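Local coordinates for protein probable oxidoreductase (Mycobacterium abscessus, PDB 4EYE) that probably acts as a nicotinamide-dependent oxidoreductase of the medium-chain, quinone-reductase-like group, although its substrate is not established, at residues A[188-193]-A[209-214]; A[164-169]-A[231-236]. One frame throughout, in Å; residues are numbered along the deposited sequence.

Contact 1 of 2, residues A[188-193]-A[209-214]; sequences IAVVNR and LPLEEG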
loop_
_atom_site.group_PDB
_atom_site.type_symbol
_atom_site.label_atom_id
_atom_site.label_comp_id
_atom_site.label_asym_id
_atom_site.label_seq_id
_atom_site.Cartn_x
_atom_site.Cartn_y
_atom_site.Cartn_z
ATOM N N ILE A 188 0.557 -19.062 -0.070
ATOM C CA ILE A 188 1.360 -19.432 1.083
ATOM C C ILE A 188 1.962 -18.128 1.587
ATOM O O ILE A 188 2.563 -17.399 0.793
ATOM C CB ILE A 188 2.488 -20.422 0.703
ATOM C CG1 ILE A 188 1.903 -21.747 0.203
ATOM C CG2 ILE A 188 3.340 -20.765 1.925
ATOM C CD1 ILE A 188 2.900 -22.616 -0.548
ATOM N N ALA A 189 1.780 -17.835 2.871
ATOM C CA ALA A 189 2.298 -16.632 3.479
ATOM C C ALA A 189 3.384 -16.971 4.483
ATOM O O ALA A 189 3.226 -17.922 5.280
ATOM C CB ALA A 189 1.170 -15.902 4.172
ATOM N N VAL A 190 4.477 -16.215 4.451
ATOM C CA VAL A 190 5.518 -16.313 5.485
ATOM C C VAL A 190 5.494 -15.042 6.317
ATOM O O VAL A 190 5.398 -13.945 5.757
ATOM C CB VAL A 190 6.903 -16.506 4.883
ATOM C CG1 VAL A 190 7.963 -16.554 5.992
ATOM C CG2 VAL A 190 6.930 -17.820 4.102
ATOM N N VAL A 191 5.493 -15.199 7.637
ATOM C CA VAL A 191 5.489 -14.062 8.547
ATOM C C VAL A 191 6.798 -13.987 9.333
ATOM O O VAL A 191 7.210 -14.963 9.946
ATOM C CB VAL A 191 4.310 -14.108 9.545
ATOM C CG1 VAL A 191 2.964 -13.948 8.813
ATOM C CG2 VAL A 191 4.345 -15.366 10.417
ATOM N N ASN A 192 7.460 -12.837 9.338
ATOM C CA ASN A 192 8.551 -12.676 10.283
ATOM C C ASN A 192 8.100 -12.250 11.687
ATOM O O ASN A 192 8.882 -12.335 12.630
ATOM C CB ASN A 192 9.710 -11.838 9.737
ATOM C CG ASN A 192 9.294 -10.499 9.220
ATOM O OD1 ASN A 192 9.064 -9.570 10.001
ATOM N ND2 ASN A 192 9.255 -10.360 7.885
ATOM N N ARG A 193 6.849 -11.817 11.829
ATOM C CA ARG A 193 6.255 -11.551 13.154
ATOM C C ARG A 193 5.251 -12.668 13.460
ATOM O O ARG A 193 4.145 -12.678 12.929
ATOM C CB ARG A 193 5.543 -10.188 13.156
ATOM C CG ARG A 193 6.480 -8.972 13.123
ATOM C CD ARG A 193 5.702 -7.684 12.860
ATOM N NE ARG A 193 5.197 -7.590 11.469
ATOM C CZ ARG A 193 4.379 -6.639 11.023
ATOM N NH1 ARG A 193 3.980 -5.649 11.828
ATOM N NH2 ARG A 193 3.969 -6.661 9.748
ATOM N N LEU A 209 3.354 -19.809 7.372
ATOM C CA LEU A 209 4.603 -20.377 7.856
ATOM C C LEU A 209 5.441 -19.301 8.502
ATOM O O LEU A 209 5.449 -18.161 8.027
ATOM C CB LEU A 209 5.404 -20.983 6.703
ATOM C CG LEU A 209 4.844 -22.267 6.116
ATOM C CD1 LEU A 209 5.543 -22.530 4.794
ATOM C CD2 LEU A 209 5.022 -23.414 7.107
ATOM N N PRO A 210 6.167 -19.653 9.588
ATOM C CA PRO A 210 7.017 -18.676 10.239
ATOM C C PRO A 210 8.363 -18.554 9.516
ATOM O O PRO A 210 8.829 -19.506 8.914
ATOM C CB PRO A 210 7.180 -19.240 11.649
ATOM C CG PRO A 210 7.063 -20.716 11.476
ATOM C CD PRO A 210 6.144 -20.939 10.306
ATOM N N LEU A 211 8.959 -17.373 9.541
ATOM C CA LEU A 211 10.265 -17.183 8.932
ATOM C C LEU A 211 11.303 -17.630 9.939
ATOM O O LEU A 211 11.714 -16.851 10.781
ATOM C CB LEU A 211 10.495 -15.715 8.558
ATOM C CG LEU A 211 11.841 -15.419 7.871
ATOM C CD1 LEU A 211 11.797 -15.801 6.391
ATOM C CD2 LEU A 211 12.234 -13.945 8.046
ATOM N N GLU A 212 11.655 -18.910 9.880
ATOM C CA GLU A 212 12.659 -19.523 10.760
ATOM C C GLU A 212 13.555 -20.405 9.911
ATOM O O GLU A 212 13.255 -20.616 8.750
ATOM C CB GLU A 212 11.970 -20.398 11.815
ATOM C CG GLU A 212 11.327 -19.585 12.937
ATOM C CD GLU A 212 10.247 -20.337 13.694
ATOM O OE1 GLU A 212 10.086 -21.542 13.441
ATOM O OE2 GLU A 212 9.556 -19.697 14.520
ATOM N N GLU A 213 14.613 -20.966 10.505
ATOM C CA GLU A 213 15.513 -21.871 9.785
ATOM C C GLU A 213 14.704 -22.932 9.057
ATOM O O GLU A 213 13.775 -23.517 9.621
ATOM C CB GLU A 213 16.534 -22.539 10.740
ATOM N N GLY A 214 15.048 -23.159 7.797
ATOM C CA GLY A 214 14.407 -24.184 6.967
ATOM C C GLY A 214 13.073 -23.792 6.315
ATOM O O GLY A 214 12.408 -24.634 5.714
#
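L211 closes onto V190 and N192 at the point where two parallel strands run out into loops. Its CB lies 3.7 Å from V190 CG1 and also rests against the backbone, 3.6 Å from V191 O. CG stands anti to the backbone N (chi1 -178°), and the two methyls beyond it divide between the neighbours: CD1 comes to 3.9 Å from V190 CG1, while CD2 reaches 3.7 Å to N192 CB. The leucine thus bridges the side chains of V190 and N192, passing over the carbonyl of V191 between them, and crosses the V190 side chain at about a right angle.

Upstream of this apolar contact the backbones pair in parallel register, V190 with L209 and V191 with P210. L209 N donates to A189 O at 2.8 Å, and L209 O receives V191 N at 3.0 Å, with V190 CA-H as an additional weak donor to the same oxygen. The last bond, L211 N to V191 O at 3.0 Å, differs at its acceptor: the donor stands above the carbonyl plane, 40° out of it, where the regular pairing ends. L211 is also the centre of an inverse gamma turn, whose E212 N to P210 O bond is weak. At the other end, I188 CG2 meets L209 CD1 at 4.0 Å.

The pairing is a worked example of the right-handed beta-alpha-beta crossover in a Rossmann fold, here strand 186-191, helix 197-203 and strand 207-210. V191 packs on T197 and V200 of that connecting helix. On the sheet face carrying V190 and L209 lies helix 215-222, with W215 against V190 and V219 against L209; G214 is its N-cap. Strand 207-210 forms one border of the six-stranded sheet, whereas 186-191 is flanked on its other side by strand 162-165.

Contact 2 of 2, residues A[164-169]-A[231-236]; sequences LVLGAA and VVDPIG
L166 lays its CD1 methyl over one face of the D233 carboxylate, 4.0 Å from D233 CG, while the opposite face is turned to backbone N-H groups. I235 N donates to D233 OD1 at 2.9 Å from 42° above the carboxylate plane, and G236 N reaches the same OD1 at 3.0 Å on the syn side. With CG anti to its own N (chi1 -178°), the aspartate carries this oxygen forward along the chain, forming an Asx turn; two bonds to one oxygen hold the group's rotation. The puckered ring of P234 presents its CD and CG atoms to the L166 carbonyl, CD standing 3.3 Å from L166 O.

The strands that lead into these groups are the first and fourth of a Rossmann fold, adjacent at the middle of its 3-2-1-4-5-6 sheet. V232 N donates to L164 O at 2.7 Å and V232 O accepts from L166 N at 3.0 Å, both bonds nearly straight. Strand 162-165 leads through the glycine-rich turn into helix 171-182, the position that in related dehydrogenases receives the cofactor diphosphate. In that turn G167, with positive phi and no side chain, lets I235 CG1 come within 3.7 Å of its CA. On the sheet face of V165 and V232, both valines pack on A176 and Y151; on the other, L164 CD2 lies 3.8 Å from V231 CG2, beside T246.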
loop_
_atom_site.group_PDB
_atom_site.type_symbol
_atom_site.label_atom_id
_atom_site.label_comp_id
_atom_site.label_asym_id
_atom_site.label_seq_id
_atom_site.Cartn_x
_atom_site.Cartn_y
_atom_site.Cartn_z
ATOM N N LEU A 164 3.759 -17.255 -3.151
ATOM C CA LEU A 164 4.381 -17.108 -1.867
ATOM C C LEU A 164 4.428 -15.611 -1.578
ATOM O O LEU A 164 5.048 -14.861 -2.342
ATOM C CB LEU A 164 5.814 -17.648 -1.848
ATOM C CG LEU A 164 6.634 -17.390 -0.580
ATOM C CD1 LEU A 164 5.968 -18.212 0.510
ATOM C CD2 LEU A 164 8.123 -17.745 -0.750
ATOM N N VAL A 165 3.834 -15.213 -0.465
ATOM C CA VAL A 165 3.854 -13.813 -0.040
ATOM C C VAL A 165 4.740 -13.713 1.198
ATOM O O VAL A 165 4.460 -14.328 2.221
ATOM C CB VAL A 165 2.450 -13.229 0.266
ATOM C CG1 VAL A 165 2.586 -11.764 0.725
ATOM C CG2 VAL A 165 1.514 -13.327 -0.958
ATOM N N LEU A 166 5.798 -12.919 1.088
ATOM C CA LEU A 166 6.706 -12.640 2.211
ATOM C C LEU A 166 6.259 -11.344 2.896
ATOM O O LEU A 166 5.472 -10.554 2.332
ATOM C CB LEU A 166 8.141 -12.521 1.687
ATOM C CG LEU A 166 8.739 -13.808 1.037
ATOM C CD1 LEU A 166 10.073 -13.554 0.369
ATOM C CD2 LEU A 166 8.963 -14.848 2.108
ATOM N N GLY A 167 6.763 -11.104 4.109
ATOM C CA GLY A 167 6.347 -9.904 4.901
ATOM C C GLY A 167 4.820 -9.775 4.968
ATOM O O GLY A 167 4.245 -8.694 4.784
ATOM N N ALA A 168 4.172 -10.916 5.153
ATOM C CA ALA A 168 2.788 -11.109 4.727
ATOM C C ALA A 168 1.779 -10.299 5.544
ATOM O O ALA A 168 0.742 -9.967 5.017
ATOM C CB ALA A 168 2.435 -12.580 4.770
ATOM N N ALA A 169 2.106 -9.969 6.792
ATOM C CA ALA A 169 1.199 -9.145 7.659
ATOM C C ALA A 169 1.298 -7.610 7.434
ATOM O O ALA A 169 0.542 -6.860 8.007
ATOM C CB ALA A 169 1.474 -9.444 9.153
ATOM N N VAL A 231 6.654 -15.434 -6.295
ATOM C CA VAL A 231 6.980 -14.957 -4.980
ATOM C C VAL A 231 6.756 -13.453 -4.987
ATOM O O VAL A 231 7.181 -12.763 -5.923
ATOM C CB VAL A 231 8.448 -15.295 -4.590
ATOM C CG1 VAL A 231 8.862 -14.506 -3.360
ATOM C CG2 VAL A 231 8.659 -16.794 -4.407
ATOM N N VAL A 232 6.100 -12.933 -3.949
ATOM C CA VAL A 232 6.019 -11.492 -3.701
ATOM C C VAL A 232 6.922 -11.139 -2.543
ATOM O O VAL A 232 6.774 -11.653 -1.419
ATOM C CB VAL A 232 4.573 -11.031 -3.439
ATOM C CG1 VAL A 232 4.536 -9.534 -3.036
ATOM C CG2 VAL A 232 3.718 -11.283 -4.692
ATOM N N ASP A 233 7.886 -10.280 -2.817
ATOM C CA ASP A 233 8.896 -9.924 -1.824
ATOM C C ASP A 233 8.956 -8.424 -1.577
ATOM O O ASP A 233 9.559 -7.704 -2.373
ATOM C CB ASP A 233 10.271 -10.411 -2.288
ATOM C CG ASP A 233 11.356 -10.103 -1.270
ATOM O OD1 ASP A 233 11.022 -9.748 -0.106
ATOM O OD2 ASP A 233 12.544 -10.198 -1.644
ATOM N N PRO A 234 8.296 -7.942 -0.500
ATOM C CA PRO A 234 8.359 -6.534 -0.128
ATOM C C PRO A 234 9.425 -6.260 0.940
ATOM O O PRO A 234 9.521 -5.136 1.423
ATOM C CB PRO A 234 6.961 -6.275 0.450
ATOM C CG PRO A 234 6.508 -7.580 0.983
ATOM C CD PRO A 234 7.409 -8.669 0.420
ATOM N N ILE A 235 10.225 -7.266 1.272
ATOM C CA ILE A 235 11.154 -7.225 2.404
ATOM C C ILE A 235 12.618 -7.023 1.963
ATOM O O ILE A 235 13.286 -6.094 2.443
ATOM C CB ILE A 235 11.008 -8.520 3.260
ATOM C CG1 ILE A 235 9.638 -8.537 3.975
ATOM C CG2 ILE A 235 12.151 -8.688 4.271
ATOM C CD1 ILE A 235 9.215 -7.227 4.656
ATOM N N GLY A 236 13.093 -7.852 1.030
ATOM C CA GLY A 236 14.529 -7.939 0.703
ATOM C C GLY A 236 15.318 -8.620 1.823
ATOM O O GLY A 236 16.477 -8.268 2.108
#

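Contacts 1 and 2 are strand pairs side by side in one parallel sheet, their centres about 10 Å apart, with the neighbouring strands 186-191 and 162-165 joining them. V165 is the seam, its N lying 2.8 Å from I188 O and its O 2.9 Å from V190 N, both probable hydrogen bonds. Side chains continue the union, L164 against I188 and V190, and L166 against V190. Along the chain, contact 1 is nested within the long loop closed by contact 2. Together they carry the carboxyl ends of the first four strands, where Rossmann dehydrogenases bind their dinucleotide, so 164-169 and 192-193 probably border the cofactor site.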